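PDB 5ZBT: lectin-like protein from Entamoeba histolytica HM-1:IMSS-A, which is of unknown function but, as the legume lectin-like domain of an ERGIC-53-like membrane protein, may bind D-mannose. Local coordinates for residues I173-E185 / D194-F206. Sequence-based numbering, arbitrary orientation.
Sequences IKYLVNEKKLIIE and DCITIEDIDIPPF
I203 CD1 sits over the middle of one face of the Y175 ring, 3.4 Å from the centroid and 14° off the ring normal, a CH-pi contact in which the two side chains run past each other in opposite directions. Y175 holds CG anti to its own N (chi1 -177°), which carries the phenol to the 201-203 loop. There OH donates to I201 O at 2.8 Å, in the carbonyl plane and on a lone pair, while I203 N gives a weak, bent bond back to Y175 OH. The hydroxyl thus bonds to the loop on both sides of D202, at I201 O and I203 N, and the ring edge abuts I201 O. L182 continues the apolar layer: its CB meets I201 CG2 at 3.7 Å, its CD1 touches I203 CD1, the two side chains crossing at about a right angle, and the L182 and I198 side chains run side by side, CD2 against CD1. Strands 181-188 and 191-198 form the antiparallel hairpin ending one of the two sheets of this legume-lectin beta-sandwich; L182, I184, I196 and I198 share its inward face, where I184, I196 and I198 touch V138 of the opposing sheet. Paired, nearly straight bonds between L182 and I198 and between I184 and I196 set the register. Next to them C195 and I196 together sit opposite I184, a classic beta bulge, with C195 disulfide-linked to C157 of the other sheet. Beyond the hairpin pairing, I201 N donates to K180 O at 2.9 Å. On the outer face K181 and E199 run side by side, with K181 CG 3.4 Å from E199 OE1; their charged ends stay 4.3 Å apart, NZ to OE2, too far for a salt bridge. A water bridges E199 OE1 to E179 OE2.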
ATOM      1  N   ILE A 173      -7.243   4.774  -2.724  1.00 10.78           N
ATOM      2  CA  ILE A 173      -8.036   3.580  -2.446  1.00 11.41           C
ATOM      3  C   ILE A 173      -9.389   4.034  -1.903  1.00 10.63           C
ATOM      4  O   ILE A 173      -9.464   4.584  -0.798  1.00 11.84           O
ATOM      5  CB  ILE A 173      -7.320   2.654  -1.450  1.00 12.48           C
ATOM      6  CG1 ILE A 173      -6.014   2.125  -2.050  1.00  8.43           C
ATOM      7  CG2 ILE A 173      -8.229   1.507  -1.002  1.00 10.36           C
ATOM      8  CD1 ILE A 173      -4.985   1.776  -1.007  1.00  8.37           C
ATOM      9  N   LYS A 174     -10.456   3.809  -2.670  1.00 11.66           N
ATOM     10  CA  LYS A 174     -11.799   4.256  -2.318  1.00 12.90           C
ATOM     11  C   LYS A 174     -12.719   3.052  -2.200  1.00 13.32           C
ATOM     12  O   LYS A 174     -12.762   2.214  -3.104  1.00 16.13           O
ATOM     13  CB  LYS A 174     -12.369   5.207  -3.379  1.00 14.63           C
ATOM     14  CG  LYS A 174     -11.724   6.572  -3.475  1.00 15.28           C
ATOM     15  CD  LYS A 174     -12.643   7.534  -4.265  1.00 20.53           C
ATOM     16  CE  LYS A 174     -12.712   7.174  -5.759  1.00 27.71           C
ATOM     17  NZ  LYS A 174     -13.630   8.050  -6.569  1.00 27.16           N
ATOM     18  N   TYR A 175     -13.493   2.987  -1.124  1.00 12.34           N
ATOM     19  CA  TYR A 175     -14.474   1.922  -0.957  1.00 13.74           C
ATOM     20  C   TYR A 175     -15.821   2.507  -0.546  1.00 14.71           C
ATOM     21  O   TYR A 175     -15.908   3.260   0.430  1.00 17.25           O
ATOM     22  CB  TYR A 175     -13.999   0.905   0.076  1.00 12.26           C
ATOM     23  CG  TYR A 175     -14.931  -0.282   0.262  1.00 15.75           C
ATOM     24  CD1 TYR A 175     -15.174  -1.171  -0.786  1.00 13.80           C
ATOM     25  CD2 TYR A 175     -15.549  -0.528   1.493  1.00 14.78           C
ATOM     26  CE1 TYR A 175     -16.001  -2.272  -0.619  1.00 14.99           C
ATOM     27  CE2 TYR A 175     -16.380  -1.637   1.676  1.00 15.77           C
ATOM     28  CZ  TYR A 175     -16.600  -2.499   0.613  1.00 17.72           C
ATOM     29  OH  TYR A 175     -17.421  -3.591   0.773  1.00 17.38           O
ATOM     30  N   LEU A 176     -16.870   2.161  -1.285  1.00 14.72           N
ATOM     31  CA  LEU A 176     -18.232   2.531  -0.925  1.00 13.25           C
ATOM     32  C   LEU A 176     -18.912   1.315  -0.309  1.00 14.65           C
ATOM     33  O   LEU A 176     -19.068   0.285  -0.978  1.00 14.64           O
ATOM     34  CB  LEU A 176     -19.003   3.028  -2.146  1.00 17.25           C
ATOM     35  CG  LEU A 176     -18.214   4.060  -2.952  1.00 19.57           C
ATOM     36  CD1 LEU A 176     -18.917   4.375  -4.268  1.00 16.82           C
ATOM     37  CD2 LEU A 176     -18.024   5.308  -2.123  1.00 18.53           C
ATOM     38  N   VAL A 177     -19.308   1.443   0.964  1.00 14.60           N
ATOM     39  CA  VAL A 177     -19.752   0.297   1.757  1.00 15.48           C
ATOM     40  C   VAL A 177     -21.096  -0.223   1.256  1.00 19.59           C
ATOM     41  O   VAL A 177     -21.295  -1.434   1.092  1.00 19.90           O
ATOM     42  CB  VAL A 177     -19.819   0.679   3.248  1.00 18.86           C
ATOM     43  CG1 VAL A 177     -20.548  -0.379   4.033  1.00 18.12           C
ATOM     44  CG2 VAL A 177     -18.415   0.890   3.816  1.00 17.42           C
ATOM     45  N   ASN A 178     -22.041   0.682   1.004  1.00 21.41           N
ATOM     46  CA  ASN A 178     -23.351   0.247   0.522  1.00 24.48           C
ATOM     47  C   ASN A 178     -23.259  -0.375  -0.868  1.00 23.58           C
ATOM     48  O   ASN A 178     -23.905  -1.393  -1.146  1.00 30.85           O
ATOM     49  CB  ASN A 178     -24.326   1.424   0.522  1.00 22.14           C
ATOM     50  CG  ASN A 178     -24.823   1.761   1.910  1.00 28.59           C
ATOM     51  OD1 ASN A 178     -24.446   1.118   2.900  1.00 29.83           O
ATOM     52  ND2 ASN A 178     -25.687   2.765   1.994  1.00 30.97           N
ATOM     53  N   GLU A 179     -22.471   0.217  -1.759  1.00 21.36           N
ATOM     54  CA  GLU A 179     -22.363  -0.322  -3.108  1.00 19.08           C
ATOM     55  C   GLU A 179     -21.434  -1.513  -3.203  1.00 19.06           C
ATOM     56  O   GLU A 179     -21.401  -2.159  -4.256  1.00 19.92           O
ATOM     57  CB  GLU A 179     -21.881   0.758  -4.067  1.00 21.56           C
ATOM     58  CG  GLU A 179     -22.658   2.049  -3.943  1.00 26.76           C
ATOM     59  CD  GLU A 179     -22.546   2.906  -5.189  1.00 46.67           C
ATOM     60  OE1 GLU A 179     -22.642   4.150  -5.059  1.00 50.12           O
ATOM     61  OE2 GLU A 179     -22.344   2.339  -6.295  1.00 50.77           O
ATOM     62  N   LYS A 180     -20.674  -1.807  -2.147  1.00 21.45           N
ATOM     63  CA  LYS A 180     -19.669  -2.872  -2.177  1.00 20.63           C
ATOM     64  C   LYS A 180     -18.737  -2.697  -3.372  1.00 19.75           C
ATOM     65  O   LYS A 180     -18.426  -3.645  -4.105  1.00 18.60           O
ATOM     66  CB  LYS A 180     -20.330  -4.253  -2.171  1.00 23.87           C
ATOM     67  CG  LYS A 180     -21.106  -4.524  -0.879  1.00 23.97           C
ATOM     68  CD  LYS A 180     -21.388  -6.003  -0.690  1.00 33.06           C
ATOM     69  CE  LYS A 180     -22.180  -6.255   0.581  1.00 35.51           C
ATOM     70  NZ  LYS A 180     -21.353  -6.018   1.795  1.00 33.61           N
ATOM     71  N   LYS A 181     -18.279  -1.462  -3.560  1.00 16.35           N
ATOM     72  CA  LYS A 181     -17.475  -1.083  -4.710  1.00 17.39           C
ATOM     73  C   LYS A 181     -16.133  -0.553  -4.230  1.00 15.58           C
ATOM     74  O   LYS A 181     -16.082   0.386  -3.423  1.00 13.47           O
ATOM     75  CB  LYS A 181     -18.191  -0.030  -5.551  1.00 16.63           C
ATOM     76  CG  LYS A 181     -17.763  -0.033  -6.989  1.00 17.44           C
ATOM     77  CD  LYS A 181     -17.869   1.349  -7.565  1.00 20.12           C
ATOM     78  CE  LYS A 181     -19.050   1.518  -8.483  1.00 27.31           C
ATOM     79  NZ  LYS A 181     -18.854   2.764  -9.316  1.00 37.12           N
ATOM     80  N   LEU A 182     -15.057  -1.157  -4.722  1.00 12.27           N
ATOM     81  CA  LEU A 182     -13.704  -0.694  -4.463  1.00 13.72           C
ATOM     82  C   LEU A 182     -13.154  -0.044  -5.728  1.00 11.81           C
ATOM     83  O   LEU A 182     -13.295  -0.591  -6.824  1.00 11.83           O
ATOM     84  CB  LEU A 182     -12.813  -1.848  -4.013  1.00 10.80           C
ATOM     85  CG  LEU A 182     -11.351  -1.504  -3.775  1.00 10.25           C
ATOM     86  CD1 LEU A 182     -11.215  -0.844  -2.428  1.00 14.35           C
ATOM     87  CD2 LEU A 182     -10.496  -2.749  -3.856  1.00 13.39           C
ATOM     88  N   ILE A 183     -12.539   1.121  -5.576  1.00 11.26           N
ATOM     89  CA  ILE A 183     -11.984   1.871  -6.694  1.00 15.29           C
ATOM     90  C   ILE A 183     -10.549   2.233  -6.350  1.00 13.45           C
ATOM     91  O   ILE A 183     -10.286   2.768  -5.269  1.00 11.84           O
ATOM     92  CB  ILE A 183     -12.811   3.136  -7.008  1.00 18.17           C
ATOM     93  CG1 ILE A 183     -14.269   2.750  -7.285  1.00 17.94           C
ATOM     94  CG2 ILE A 183     -12.231   3.883  -8.191  1.00 13.37           C
ATOM     95  CD1 ILE A 183     -15.143   3.905  -7.701  1.00 21.66           C
ATOM     96  N   ILE A 184      -9.622   1.878  -7.242  1.00 15.18           N
ATOM     97  CA  ILE A 184      -8.213   2.243  -7.146  1.00 10.08           C
ATOM     98  C   ILE A 184      -7.924   3.264  -8.234  1.00 15.91           C
ATOM     99  O   ILE A 184      -8.225   3.028  -9.412  1.00 17.79           O
ATOM    100  CB  ILE A 184      -7.282   1.027  -7.312  1.00 13.77           C
ATOM    101  CG1 ILE A 184      -7.754  -0.169  -6.474  1.00 10.99           C
ATOM    102  CG2 ILE A 184      -5.854   1.404  -6.963  1.00 14.71           C
ATOM    103  CD1 ILE A 184      -7.715   0.051  -4.998  1.00  7.68           C
ATOM    104  N   GLU A 185      -7.342   4.393  -7.838  1.00 13.60           N
ATOM    105  CA  GLU A 185      -6.851   5.409  -8.746  1.00 14.04           C
ATOM    106  C   GLU A 185      -5.443   5.767  -8.315  1.00 10.79           C
ATOM    107  O   GLU A 185      -5.023   5.447  -7.203  1.00 17.04           O
ATOM    108  CB  GLU A 185      -7.747   6.660  -8.736  1.00 13.77           C
ATOM    109  CG  GLU A 185      -9.147   6.379  -9.251  1.00 13.07           C
ATOM    110  CD  GLU A 185     -10.184   7.379  -8.786  1.00 13.75           C
ATOM    111  OE1 GLU A 185      -9.825   8.334  -8.053  1.00 13.94           O
ATOM    112  OE2 GLU A 185     -11.362   7.211  -9.173  1.00 13.34           O
ATOM    113  N   ASP A 194      -7.490   6.661 -13.712  1.00 13.95           N
ATOM    114  CA  ASP A 194      -8.231   5.435 -13.477  1.00 15.28           C
ATOM    115  C   ASP A 194      -7.278   4.246 -13.366  1.00 15.57           C
ATOM    116  O   ASP A 194      -6.179   4.241 -13.927  1.00 14.84           O
ATOM    117  CB  ASP A 194      -9.218   5.196 -14.619  1.00 14.81           C
ATOM    118  CG  ASP A 194     -10.355   6.219 -14.653  1.00 22.02           C
ATOM    119  OD1 ASP A 194     -10.725   6.775 -13.594  1.00 25.27           O
ATOM    120  OD2 ASP A 194     -10.900   6.461 -15.752  1.00 33.61           O
ATOM    121  N   CYS A 195      -7.714   3.214 -12.654  1.00 14.24           N
ATOM    122  CA  CYS A 195      -6.923   1.991 -12.635  1.00 14.75           C
ATOM    123  C   CYS A 195      -7.819   0.753 -12.532  1.00 13.59           C
ATOM    124  O   CYS A 195      -7.945  -0.013 -13.491  1.00 16.19           O
ATOM    125  CB  CYS A 195      -5.896   2.063 -11.495  1.00 15.49           C
ATOM    126  SG  CYS A 195      -4.824   0.626 -11.312  1.00 21.41           S
ATOM    127  N   ILE A 196      -8.487   0.565 -11.401  1.00 13.44           N
ATOM    128  CA  ILE A 196      -9.268  -0.637 -11.151  1.00 10.90           C
ATOM    129  C   ILE A 196     -10.565  -0.242 -10.455  1.00 14.40           C
ATOM    130  O   ILE A 196     -10.580   0.620  -9.563  1.00 12.55           O
ATOM    131  CB  ILE A 196      -8.462  -1.648 -10.304  1.00 15.80           C
ATOM    132  CG1 ILE A 196      -7.383  -2.332 -11.148  1.00 13.33           C
ATOM    133  CG2 ILE A 196      -9.375  -2.679  -9.604  1.00 11.39           C
ATOM    134  CD1 ILE A 196      -6.260  -2.944 -10.314  1.00 18.36           C
ATOM    135  N   THR A 197     -11.659  -0.859 -10.886  1.00 12.11           N
ATOM    136  CA  THR A 197     -12.917  -0.847 -10.155  1.00 15.62           C
ATOM    137  C   THR A 197     -13.340  -2.289  -9.935  1.00 17.68           C
ATOM    138  O   THR A 197     -13.328  -3.085 -10.881  1.00 18.72           O
ATOM    139  CB  THR A 197     -14.011  -0.093 -10.926  1.00 15.96           C
ATOM    140  OG1 THR A 197     -13.609   1.263 -11.106  1.00 20.24           O
ATOM    141  CG2 THR A 197     -15.307  -0.102 -10.162  1.00 18.72           C
ATOM    142  N   ILE A 198     -13.711  -2.627  -8.703  1.00 14.53           N
ATOM    143  CA  ILE A 198     -14.205  -3.958  -8.364  1.00 14.50           C
ATOM    144  C   ILE A 198     -15.598  -3.814  -7.784  1.00 20.87           C
ATOM    145  O   ILE A 198     -15.782  -3.162  -6.743  1.00 20.13           O
ATOM    146  CB  ILE A 198     -13.292  -4.685  -7.363  1.00 18.17           C
ATOM    147  CG1 ILE A 198     -11.835  -4.636  -7.811  1.00 15.73           C
ATOM    148  CG2 ILE A 198     -13.746  -6.139  -7.192  1.00 16.91           C
ATOM    149  CD1 ILE A 198     -10.921  -5.308  -6.852  1.00 17.31           C
ATOM    150  N   GLU A 199     -16.571  -4.440  -8.431  1.00 19.12           N
ATOM    151  CA  GLU A 199     -17.922  -4.460  -7.896  1.00 24.07           C
ATOM    152  C   GLU A 199     -18.117  -5.656  -6.965  1.00 20.43           C
ATOM    153  O   GLU A 199     -17.363  -6.634  -6.995  1.00 21.17           O
ATOM    154  CB  GLU A 199     -18.943  -4.498  -9.028  1.00 21.30           C
ATOM    155  CG  GLU A 199     -18.608  -3.566 -10.160  1.00 21.13           C
ATOM    156  CD  GLU A 199     -19.130  -2.161  -9.937  1.00 27.95           C
ATOM    157  OE1 GLU A 199     -19.841  -1.935  -8.928  1.00 31.01           O
ATOM    158  OE2 GLU A 199     -18.821  -1.280 -10.775  1.00 35.27           O
ATOM    159  N   ASP A 200     -19.131  -5.545  -6.111  1.00 18.30           N
ATOM    160  CA  ASP A 200     -19.556  -6.634  -5.225  1.00 28.09           C
ATOM    161  C   ASP A 200     -18.375  -7.261  -4.466  1.00 25.38           C
ATOM    162  O   ASP A 200     -18.219  -8.481  -4.381  1.00 27.28           O
ATOM    163  CB  ASP A 200     -20.344  -7.690  -6.011  1.00 27.35           C
ATOM    164  CG  ASP A 200     -21.070  -8.661  -5.106  1.00 32.60           C
ATOM    165  OD1 ASP A 200     -21.838  -8.198  -4.229  1.00 39.45           O
ATOM    166  OD2 ASP A 200     -20.868  -9.888  -5.268  1.00 35.04           O
ATOM    167  N   ILE A 201     -17.537  -6.407  -3.886  1.00 24.68           N
ATOM    168  CA  ILE A 201     -16.394  -6.841  -3.092  1.00 18.29           C
ATOM    169  C   ILE A 201     -16.620  -6.372  -1.664  1.00 20.33           C
ATOM    170  O   ILE A 201     -17.010  -5.220  -1.434  1.00 24.62           O
ATOM    171  CB  ILE A 201     -15.066  -6.310  -3.662  1.00 18.52           C
ATOM    172  CG1 ILE A 201     -13.885  -6.713  -2.789  1.00 16.12           C
ATOM    173  CG2 ILE A 201     -15.102  -4.794  -3.855  1.00 18.84           C
ATOM    174  CD1 ILE A 201     -12.549  -6.337  -3.437  1.00 12.87           C
ATOM    175  N   ASP A 202     -16.424  -7.277  -0.718  1.00 21.75           N
ATOM    176  CA  ASP A 202     -16.679  -7.028   0.688  1.00 19.92           C
ATOM    177  C   ASP A 202     -15.376  -6.718   1.395  1.00 16.56           C
ATOM    178  O   ASP A 202     -14.352  -7.341   1.113  1.00 16.23           O
ATOM    179  CB  ASP A 202     -17.335  -8.249   1.321  1.00 28.47           C
ATOM    180  CG  ASP A 202     -18.804  -8.040   1.581  1.00 38.12           C
ATOM    181  OD1 ASP A 202     -19.468  -9.027   1.952  1.00 50.70           O
ATOM    182  OD2 ASP A 202     -19.281  -6.889   1.436  1.00 42.12           O
ATOM    183  N   ILE A 203     -15.420  -5.755   2.310  1.00 19.83           N
ATOM    184  CA  ILE A 203     -14.272  -5.448   3.164  1.00 18.64           C
ATOM    185  C   ILE A 203     -14.720  -5.500   4.618  1.00 16.45           C
ATOM    186  O   ILE A 203     -15.296  -4.527   5.130  1.00 20.55           O
ATOM    187  CB  ILE A 203     -13.649  -4.083   2.830  1.00 20.82           C
ATOM    188  CG1 ILE A 203     -13.272  -4.024   1.345  1.00 21.94           C
ATOM    189  CG2 ILE A 203     -12.428  -3.841   3.693  1.00 13.76           C
ATOM    190  CD1 ILE A 203     -12.657  -2.724   0.923  1.00 20.98           C
ATOM    191  N   PRO A 204     -14.472  -6.600   5.318  1.00 17.19           N
ATOM    192  CA  PRO A 204     -14.765  -6.659   6.756  1.00 19.74           C
ATOM    193  C   PRO A 204     -13.810  -5.764   7.530  1.00 15.11           C
ATOM    194  O   PRO A 204     -12.859  -5.223   6.945  1.00 16.37           O
ATOM    195  CB  PRO A 204     -14.543  -8.145   7.097  1.00 17.86           C
ATOM    196  CG  PRO A 204     -14.405  -8.856   5.784  1.00 20.36           C
ATOM    197  CD  PRO A 204     -13.865  -7.843   4.827  1.00 17.58           C
ATOM    198  N   PRO A 205     -14.016  -5.579   8.836  1.00 17.36           N
ATOM    199  CA  PRO A 205     -13.016  -4.852   9.643  1.00 18.76           C
ATOM    200  C   PRO A 205     -11.593  -5.335   9.354  1.00 15.21           C
ATOM    201  O   PRO A 205     -11.356  -6.524   9.137  1.00 13.14           O
ATOM    202  CB  PRO A 205     -13.438  -5.161  11.081  1.00 18.12           C
ATOM    203  CG  PRO A 205     -14.932  -5.398  10.993  1.00 19.86           C
ATOM    204  CD  PRO A 205     -15.201  -5.983   9.631  1.00 13.52           C
ATOM    205  N   PHE A 206     -10.636  -4.405   9.328  1.00 11.15           N
ATOM    206  CA  PHE A 206      -9.303  -4.758   8.852  1.00 13.19           C
ATOM    207  C   PHE A 206      -8.209  -4.002   9.603  1.00 11.82           C
ATOM    208  O   PHE A 206      -8.423  -2.930  10.176  1.00 10.33           O
ATOM    209  CB  PHE A 206      -9.160  -4.499   7.339  1.00 10.45           C
ATOM    210  CG  PHE A 206      -9.323  -3.043   6.943  1.00  9.90           C
ATOM    211  CD1 PHE A 206     -10.564  -2.544   6.546  1.00 10.28           C
ATOM    212  CD2 PHE A 206      -8.244  -2.178   6.960  1.00  6.69           C
ATOM    213  CE1 PHE A 206     -10.719  -1.213   6.172  1.00  9.39           C
ATOM    214  CE2 PHE A 206      -8.395  -0.844   6.593  1.00  7.09           C
ATOM    215  CZ  PHE A 206      -9.632  -0.364   6.194  1.00  8.44           C
TER
HETATM  216  O   HOH W   1     -22.337  -0.044  -7.915  1.00 30.60           O
HETATM  217  O   HOH W   2     -10.321   3.330 -11.362  1.00 17.45           O
HETATM  218  O   HOH W   3     -11.363   5.970 -11.356  1.00 16.16           O